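Glycosyl hydrolase BlGH5_18 (Bifidobacterium longum subsp. infantis, PDB 7LQX) probably acts as a glycoside hydrolase family 5 enzyme in N-glycan breakdown, cleaving beta-mannosidic linkages of the glycan core. Local coordinates at residues A[277-282]-A[287-292]. Residues are numbered along the deposited sequence; the frame is centred on the assembly and turned at random. Where two conformers were deposited one is given.
Sequences VGAPQN and EQTPEF
The ring of Phe292 reaches Gly278 and Ala279 with its CD2-CE2 side, coming at them obliquely. Its CE2 lies 3.3 Å from the carbonyl oxygen Gly278 O, while CD2 is 3.7 Å from Ala279 CB. The second flat group, the amide of Gln281, meets Thr289 only loosely: OE1 stands 4.1 Å from the methyl CG2, the two side chains crossing at about a right angle. Phe292 has CG anti to its backbone N (chi1 173°), which carries the ring off the helix and across to the loop. A large apolar ring suits this buried spot, where Cys250 and Thr251 also touch it; an alanine here would probably open a gap beside Ala279 and leave Gly278 O without its aromatic neighbour.

Ala279 suits the closest approach of the two backbones, where its CA is 5.7 Å from that of Thr289. Its methyl points at the helix and packs 3.7 Å from Thr289 CB; a small methyl suits a place where the backbones run this near each other. Thr289 serves two purposes. Its OG1 sits between the backbone N and the carbonyl carbon (chi1 66°), which leaves the methyl CG2 anti to the carbonyl carbon and facing Ala279, with Gln281 OE1 more loosely beside it, while OG1 donates a hydrogen bond to Ala286 O, satisfying a buried hydroxyl within the connecting loop. Phe292 N, in turn, donates to Gln288 O at 2.9 Å, an i to i-4 helical bond.

The contact packs the two ends of the loop between strand 272-277 and helix 289-300 together, in the seventh beta-alpha step of the (beta/alpha)8 barrel of family 5. Strand 272-277 pairs with strand 306-312 through Val277 and Trp312; helix 248-264 lies against Phe292, and Ile343 of helix 342-354 touches both Ala279 and Thr289.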
ATOM      1  N   VAL A 277      -3.195 -26.099   4.079  0.56  6.85           N
ATOM      2  CA  VAL A 277      -4.371 -26.851   3.663  0.56  7.59           C
ATOM      3  C   VAL A 277      -5.523 -26.319   4.492  0.56  6.55           C
ATOM      4  O   VAL A 277      -5.402 -26.181   5.713  0.56  8.79           O
ATOM      5  CB  VAL A 277      -4.173 -28.368   3.830  0.56  9.58           C
ATOM      6  CG1 VAL A 277      -3.702 -28.675   5.226  0.56  9.23           C
ATOM      7  CG2 VAL A 277      -5.460 -29.114   3.494  0.56  9.17           C
ATOM      8  N   GLY A 278      -6.622 -25.974   3.834  1.00  7.25           N
ATOM      9  CA  GLY A 278      -7.810 -25.484   4.504  1.00  7.14           C
ATOM     10  C   GLY A 278      -9.054 -26.122   3.926  1.00  7.65           C
ATOM     11  O   GLY A 278      -8.991 -26.873   2.954  1.00  8.00           O
ATOM     12  N   ALA A 279     -10.197 -25.809   4.540  1.00  7.41           N
ATOM     13  CA  ALA A 279     -11.482 -26.416   4.192  1.00  7.23           C
ATOM     14  C   ALA A 279     -12.413 -25.311   3.711  1.00  7.47           C
ATOM     15  O   ALA A 279     -13.259 -24.826   4.475  1.00  8.00           O
ATOM     16  CB  ALA A 279     -12.076 -27.148   5.393  1.00  7.29           C
ATOM     17  N   PRO A 280     -12.297 -24.893   2.451  1.00  6.69           N
ATOM     18  CA  PRO A 280     -12.941 -23.637   2.028  1.00  7.70           C
ATOM     19  C   PRO A 280     -14.441 -23.780   1.801  1.00  7.62           C
ATOM     20  O   PRO A 280     -14.897 -24.594   0.994  1.00  8.46           O
ATOM     21  CB  PRO A 280     -12.211 -23.287   0.723  1.00  8.12           C
ATOM     22  CG  PRO A 280     -11.778 -24.612   0.199  1.00  8.74           C
ATOM     23  CD  PRO A 280     -11.415 -25.436   1.402  1.00  8.10           C
ATOM     24  N   GLN A 281     -15.209 -22.918   2.466  1.00  7.83           N
ATOM     25  CA  GLN A 281     -16.665 -23.018   2.430  1.00  8.45           C
ATOM     26  C   GLN A 281     -17.295 -22.337   1.229  1.00  8.55           C
ATOM     27  O   GLN A 281     -18.525 -22.286   1.157  1.00 11.35           O
ATOM     28  CB  GLN A 281     -17.274 -22.537   3.752  1.00 10.28           C
ATOM     29  CG  GLN A 281     -16.980 -23.538   4.865  1.00  9.24           C
ATOM     30  CD  GLN A 281     -17.282 -23.034   6.252  1.00 10.49           C
ATOM     31  OE1 GLN A 281     -16.536 -23.304   7.193  1.00 11.94           O
ATOM     32  NE2 GLN A 281     -18.377 -22.307   6.395  1.00 11.68           N
ATOM     33  N   ASN A 282     -16.515 -21.827   0.275  1.00  9.22           N
ATOM     34  CA  ASN A 282     -17.092 -21.490  -1.022  1.00  9.36           C
ATOM     35  C   ASN A 282     -17.420 -22.739  -1.828  1.00 11.79           C
ATOM     36  O   ASN A 282     -18.229 -22.667  -2.758  1.00 13.00           O
ATOM     37  CB  ASN A 282     -16.196 -20.531  -1.814  1.00 10.98           C
ATOM     38  CG  ASN A 282     -14.774 -21.038  -1.998  1.00 11.28           C
ATOM     39  OD1 ASN A 282     -14.368 -22.052  -1.435  1.00 10.30           O
ATOM     40  ND2 ASN A 282     -14.001 -20.310  -2.794  1.00 13.08           N
ATOM     41  N   GLU A 287     -20.646 -28.186   7.784  1.00 11.87           N
ATOM     42  CA  GLU A 287     -20.752 -29.439   8.515  1.00 12.99           C
ATOM     43  C   GLU A 287     -19.797 -30.501   7.994  1.00 12.89           C
ATOM     44  O   GLU A 287     -19.546 -31.485   8.694  1.00 15.26           O
ATOM     45  CB  GLU A 287     -22.185 -29.956   8.456  1.00 18.57           C
ATOM     46  CG  GLU A 287     -22.644 -30.270   7.060  1.00 21.76           C
ATOM     47  N   GLN A 288     -19.267 -30.342   6.791  1.00 11.54           N
ATOM     48  CA  GLN A 288     -18.366 -31.355   6.266  1.00 13.51           C
ATOM     49  C   GLN A 288     -16.901 -31.083   6.577  1.00 10.00           C
ATOM     50  O   GLN A 288     -16.059 -31.941   6.299  1.00 12.37           O
ATOM     51  CB  GLN A 288     -18.506 -31.447   4.749  1.00 18.35           C
ATOM     52  CG  GLN A 288     -17.602 -30.487   4.032  1.00 29.04           C
ATOM     53  N   THR A 289     -16.568 -29.928   7.126  1.00  9.10           N
ATOM     54  CA  THR A 289     -15.157 -29.580   7.200  1.00  9.56           C
ATOM     55  C   THR A 289     -14.369 -30.485   8.143  1.00  9.50           C
ATOM     56  O   THR A 289     -13.206 -30.774   7.847  1.00  9.02           O
ATOM     57  CB  THR A 289     -14.907 -28.102   7.532  1.00 11.02           C
ATOM     58  OG1 THR A 289     -15.363 -27.812   8.855  1.00  9.84           O
ATOM     59  CG2 THR A 289     -15.603 -27.191   6.524  1.00 11.48           C
ATOM     60  N   PRO A 290     -14.920 -30.969   9.262  1.00  9.43           N
ATOM     61  CA  PRO A 290     -14.110 -31.886  10.090  1.00 11.29           C
ATOM     62  C   PRO A 290     -13.758 -33.170   9.358  1.00 10.76           C
ATOM     63  O   PRO A 290     -12.616 -33.645   9.446  1.00 10.34           O
ATOM     64  CB  PRO A 290     -14.985 -32.116  11.332  1.00 10.14           C
ATOM     65  CG  PRO A 290     -15.864 -30.870  11.394  1.00 11.74           C
ATOM     66  CD  PRO A 290     -16.164 -30.566   9.949  1.00 10.33           C
ATOM     67  N   GLU A 291     -14.720 -33.750   8.634  1.00 10.65           N
ATOM     68  CA  GLU A 291     -14.455 -34.972   7.880  1.00 11.46           C
ATOM     69  C   GLU A 291     -13.492 -34.713   6.732  1.00  9.67           C
ATOM     70  O   GLU A 291     -12.626 -35.546   6.441  1.00 10.31           O
ATOM     71  CB  GLU A 291     -15.764 -35.550   7.341  1.00 14.16           C
ATOM     72  CG  GLU A 291     -16.648 -36.184   8.401  1.00 31.75           C
ATOM     73  CD  GLU A 291     -18.102 -36.283   7.971  1.00 44.68           C
ATOM     74  OE1 GLU A 291     -18.358 -36.668   6.810  1.00 44.70           O
ATOM     75  OE2 GLU A 291     -18.989 -35.963   8.793  1.00 43.70           O
ATOM     76  N   PHE A 292     -13.637 -33.576   6.056  1.00  9.63           N
ATOM     77  CA  PHE A 292     -12.689 -33.207   5.017  1.00 10.41           C
ATOM     78  C   PHE A 292     -11.275 -33.121   5.575  1.00  8.95           C
ATOM     79  O   PHE A 292     -10.317 -33.573   4.937  1.00  8.50           O
ATOM     80  CB  PHE A 292     -13.095 -31.866   4.413  1.00  9.50           C
ATOM     81  CG  PHE A 292     -12.087 -31.322   3.460  1.00  8.03           C
ATOM     82  CD1 PHE A 292     -12.088 -31.727   2.136  1.00  9.39           C
ATOM     83  CD2 PHE A 292     -11.120 -30.436   3.886  1.00  7.75           C
ATOM     84  CE1 PHE A 292     -11.155 -31.234   1.252  1.00  8.66           C
ATOM     85  CE2 PHE A 292     -10.182 -29.957   3.013  1.00  8.10           C
ATOM     86  CZ  PHE A 292     -10.197 -30.362   1.691  1.00  7.57           C
TER